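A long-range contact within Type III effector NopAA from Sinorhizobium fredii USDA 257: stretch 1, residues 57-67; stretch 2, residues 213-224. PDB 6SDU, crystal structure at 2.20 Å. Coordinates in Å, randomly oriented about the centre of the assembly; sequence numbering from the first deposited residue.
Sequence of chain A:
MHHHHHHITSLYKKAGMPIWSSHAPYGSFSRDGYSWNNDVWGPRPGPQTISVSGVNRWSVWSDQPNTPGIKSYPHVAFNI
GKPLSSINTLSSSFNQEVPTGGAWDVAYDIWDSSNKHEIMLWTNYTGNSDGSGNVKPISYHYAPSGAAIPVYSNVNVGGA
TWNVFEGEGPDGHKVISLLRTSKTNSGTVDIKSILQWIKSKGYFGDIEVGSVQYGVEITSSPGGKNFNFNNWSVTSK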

# COMPACT_ATOMS: atom_id res chain seq x y z
N ARG A 57 11.42 -1.97 -11.67
CA ARG A 57 12.37 -1.76 -10.57
C ARG A 57 12.51 -0.27 -10.26
O ARG A 57 12.87 0.52 -11.13
N TRP A 58 12.31 0.07 -8.98
CA TRP A 58 12.36 1.44 -8.51
C TRP A 58 12.79 1.49 -7.05
O TRP A 58 12.95 0.46 -6.39
N SER A 59 13.06 2.71 -6.59
CA SER A 59 13.55 2.94 -5.25
C SER A 59 13.10 4.32 -4.78
O SER A 59 12.78 5.19 -5.60
N VAL A 60 13.06 4.50 -3.46
CA VAL A 60 12.78 5.79 -2.83
C VAL A 60 13.55 5.91 -1.52
O VAL A 60 13.65 4.94 -0.75
N TRP A 61 14.15 7.08 -1.29
CA TRP A 61 14.78 7.44 -0.02
C TRP A 61 14.04 8.61 0.60
O TRP A 61 13.68 9.55 -0.11
N SER A 62 13.78 8.55 1.91
CA SER A 62 12.98 9.59 2.54
C SER A 62 13.48 9.82 3.96
O SER A 62 13.79 8.86 4.66
N ASP A 63 13.54 11.08 4.37
CA ASP A 63 13.93 11.52 5.71
C ASP A 63 12.79 12.33 6.35
O ASP A 63 12.79 13.56 6.31
N GLN A 64 11.82 11.64 6.94
CA GLN A 64 10.64 12.25 7.55
C GLN A 64 10.77 12.34 9.07
O GLN A 64 11.32 11.41 9.69
N PRO A 65 10.35 13.43 9.69
CA PRO A 65 10.58 13.59 11.14
C PRO A 65 9.70 12.68 11.98
O PRO A 65 8.64 12.20 11.56
N ASN A 66 10.15 12.51 13.23
CA ASN A 66 9.45 11.70 14.24
C ASN A 66 8.26 12.47 14.84
O ASN A 66 8.25 12.88 16.00
N THR A 67 7.26 12.68 14.01
CA THR A 67 6.07 13.43 14.38
C THR A 67 4.83 12.65 13.95
O THR A 67 4.92 11.76 13.10
N GLN A 213 -2.02 0.02 -6.67
CA GLN A 213 -0.83 0.78 -6.29
C GLN A 213 0.05 0.01 -5.31
O GLN A 213 -0.43 -0.87 -4.58
N TYR A 214 1.35 0.33 -5.29
CA TYR A 214 2.27 -0.25 -4.33
C TYR A 214 3.35 0.75 -3.94
O TYR A 214 3.96 1.38 -4.81
N GLY A 215 3.62 0.87 -2.64
CA GLY A 215 4.62 1.80 -2.17
C GLY A 215 4.76 1.71 -0.67
O GLY A 215 4.51 0.66 -0.08
N VAL A 216 5.22 2.81 -0.04
CA VAL A 216 5.40 2.86 1.41
C VAL A 216 4.77 4.13 1.97
O VAL A 216 5.06 5.25 1.51
N GLU A 217 3.91 3.97 2.98
CA GLU A 217 3.36 5.11 3.73
C GLU A 217 4.34 5.40 4.86
O GLU A 217 4.44 4.61 5.80
N ILE A 218 5.05 6.53 4.79
CA ILE A 218 6.09 6.84 5.77
C ILE A 218 5.54 7.80 6.82
O ILE A 218 5.13 8.92 6.51
N THR A 219 5.56 7.35 8.07
CA THR A 219 5.24 8.25 9.16
C THR A 219 6.50 8.88 9.73
O THR A 219 6.54 10.09 9.99
N SER A 220 7.56 8.09 9.92
CA SER A 220 8.81 8.62 10.44
C SER A 220 10.00 7.85 9.84
O SER A 220 9.96 6.62 9.77
N SER A 221 11.03 8.57 9.39
CA SER A 221 12.27 7.93 8.94
C SER A 221 13.45 8.86 9.21
O SER A 221 14.24 9.13 8.30
N PRO A 222 13.64 9.32 10.45
CA PRO A 222 14.62 10.37 10.72
C PRO A 222 16.03 9.90 10.39
O PRO A 222 16.43 8.79 10.75
N GLY A 223 16.79 10.76 9.73
CA GLY A 223 18.11 10.41 9.26
C GLY A 223 18.10 9.84 7.87
O GLY A 223 19.17 9.58 7.31
N GLY A 224 16.91 9.62 7.31
CA GLY A 224 16.81 9.09 5.97
C GLY A 224 16.77 7.58 5.99
O GLY A 224 17.62 6.94 6.62

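Strands 57-62 and 213-218 run in nearly the same direction, 13° apart, but their axes come no closer than 9.2 Å. That gap is too wide for backbone pairing and is bridged by side chains. Trp 58, Val 60, Val 216 and Ile 218 all point toward the opposing stretch. Trp 58, with chi1 p (66°), is long enough to reach the other backbone: its CZ2 lies 3.4 Å from Tyr 214 O, and its ring edge meets Gly 215, with CH2 4.1 Å from Gly 215 CA. Its NE1 has no hydrogen bond across the two stretches. Farther along, the small branched side chains of Val 60 and Val 216, both chi1 p, meet at 4.3 Å between their CG1 atoms. Ile 218, chi1 m and chi2 t, extends its CD1 to 3.4 Å from Ser 62 CB, while its CG2 rests 3.8 Å from Gln 64 CG. The buried side chains of Val 60, Val 216 and Ile 218 ask for no polar partner.

Beyond the strands the two chains draw together, and polar atoms take over. Ser 221 is the hub. Its chi1 p rotamer places OG where it donates to Ser 62 O at 2.7 Å and accepts from Gln 64 N at 2.9 Å, the latter with a nearly straight N-H...O angle of 168°. A serine hydroxyl suits this buried site because it can donate and accept at once, satisfying a carbonyl and an amide that flank Asp 63. The backbone completes the clasp: Ser 221 N donates to Gln 64 O at 2.9 Å. Pro 222 N also lies 3.2 Å from Gln 64 O, but a proline nitrogen has no hydrogen to offer.

The side chain of Gln 64, chi1 m and chi2 m, turns its end away from the second stretch. Its NE2 donates to Ser 62 OG at 2.9 Å; both atoms, like Gln 64 OE1, also have partners elsewhere in the structure.

Asp 63, chi1 t, starts sideways, but its carboxylate comes nearer to the type II turn from Ser 221 to Gly 224. There OD1 accepts a hydrogen bond from Gly 223 N at 3.1 Å, capturing a turn amide, while Gly 224 N donates within the turn to Ser 221 O at 2.9 Å. The positive phi values of Gly 223 and Gly 224 favour glycine, and at Gly 224 a CB would also clash with Trp 61 CZ2. Without one, Gly 224 CA can approach Trp 61 NE1 to 3.4 Å and make a CA-H...O contact with Ser 62 O at 3.3 Å.

Trp 61, chi1 t, also starts sideways, and its indole end comes nearer the second stretch. One water satisfies its NE1, accepting at 3.2 Å from Trp 61 NE1 and donating at 2.6 Å to Gly 223 O; a beta-d-glucopyranose also touches this region. Farther along the first stretch, Ser 220 OG, on a buried residue, donates to Asn 66 OD1 on an exposed one at 3.2 Å; the backbones are already close here, so two short side chains, both chi1 t, suffice to bring donor and acceptor together.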

# COMPACT_ATOMS: atom_id res chain seq x y z
CB ARG A 57 13.74 -2.34 -10.90
CG ARG A 57 14.75 -2.17 -9.80
CD ARG A 57 16.12 -2.60 -10.26
NE ARG A 57 16.23 -4.05 -10.31
CZ ARG A 57 16.89 -4.77 -9.40
NH1 ARG A 57 17.51 -4.16 -8.40
NH2 ARG A 57 16.94 -6.10 -9.51
CB TRP A 58 11.01 2.16 -8.72
CG TRP A 58 9.85 1.66 -7.94
CD1 TRP A 58 9.07 0.56 -8.22
CD2 TRP A 58 9.25 2.30 -6.81
NE1 TRP A 58 8.05 0.46 -7.29
CE2 TRP A 58 8.14 1.51 -6.42
CE3 TRP A 58 9.53 3.47 -6.09
CZ2 TRP A 58 7.31 1.86 -5.34
CZ3 TRP A 58 8.74 3.79 -5.00
CH2 TRP A 58 7.63 2.99 -4.63
CB SER A 59 15.09 2.79 -5.25
OG SER A 59 15.69 3.47 -4.19
CB VAL A 60 11.27 5.99 -2.60
CG1 VAL A 60 10.71 4.87 -1.73
CG2 VAL A 60 11.03 7.35 -1.98
CB TRP A 61 16.23 7.82 -0.20
CG TRP A 61 16.90 8.39 1.01
CD1 TRP A 61 17.65 7.70 1.98
CD2 TRP A 61 16.97 9.78 1.38
NE1 TRP A 61 18.15 8.59 2.91
CE2 TRP A 61 17.77 9.87 2.57
CE3 TRP A 61 16.45 10.96 0.84
CZ2 TRP A 61 18.02 11.08 3.23
CZ3 TRP A 61 16.72 12.18 1.50
CH2 TRP A 61 17.51 12.22 2.68
CB SER A 62 11.48 9.20 2.54
OG SER A 62 10.63 10.28 2.91
CB ASP A 63 15.22 12.38 5.60
CG ASP A 63 15.71 12.90 6.94
OD1 ASP A 63 15.06 12.63 7.97
OD2 ASP A 63 16.76 13.60 6.96
CB GLN A 64 9.38 11.46 7.17
CG GLN A 64 9.19 11.38 5.66
CD GLN A 64 9.18 12.75 5.00
OE1 GLN A 64 8.58 13.69 5.53
NE2 GLN A 64 9.79 12.86 3.82
CB PRO A 65 10.23 15.06 11.38
CG PRO A 65 9.15 15.34 10.38
CD PRO A 65 9.57 14.56 9.14
CB ASN A 66 10.40 11.26 15.34
CG ASN A 66 9.82 10.11 16.13
OD1 ASN A 66 9.15 9.25 15.56
ND2 ASN A 66 9.97 10.16 17.45
CB THR A 67 6.09 14.82 13.73
OG1 THR A 67 5.94 14.71 12.31
CG2 THR A 67 7.39 15.52 14.03
CB GLN A 213 -1.22 2.13 -5.67
CG GLN A 213 -2.07 2.97 -6.57
CD GLN A 213 -2.61 4.24 -5.91
OE1 GLN A 213 -2.56 4.42 -4.69
NE2 GLN A 213 -3.15 5.12 -6.74
CB TYR A 214 2.92 -1.53 -4.87
CG TYR A 214 3.55 -2.39 -3.79
CD1 TYR A 214 2.76 -3.02 -2.82
CD2 TYR A 214 4.93 -2.56 -3.72
CE1 TYR A 214 3.35 -3.82 -1.83
CE2 TYR A 214 5.53 -3.36 -2.73
CZ TYR A 214 4.73 -3.97 -1.78
OH TYR A 214 5.33 -4.75 -0.79
CB VAL A 216 6.89 2.71 1.80
CG1 VAL A 216 7.76 3.76 1.15
CG2 VAL A 216 7.09 2.68 3.31
CB GLU A 217 1.99 4.78 4.31
CG GLU A 217 0.88 4.51 3.28
CD GLU A 217 -0.46 4.23 3.93
OE1 GLU A 217 -0.55 3.32 4.81
OE2 GLU A 217 -1.44 4.93 3.57
CB ILE A 218 7.34 7.42 5.10
CG1 ILE A 218 7.84 6.46 4.04
CG2 ILE A 218 8.44 7.69 6.16
CD1 ILE A 218 8.93 7.02 3.22
CB THR A 219 4.40 7.52 10.22
OG1 THR A 219 3.09 7.27 9.68
CG2 THR A 219 4.25 8.37 11.50
CB SER A 220 8.78 8.55 11.97
OG SER A 220 10.05 8.65 12.56
CB SER A 221 12.20 7.58 7.45
OG SER A 221 12.02 8.73 6.65
CB PRO A 222 14.45 10.65 12.21
CG PRO A 222 13.24 9.87 12.63
CD PRO A 222 13.12 8.75 11.70
O HOH W 1 20.48 8.88 5.15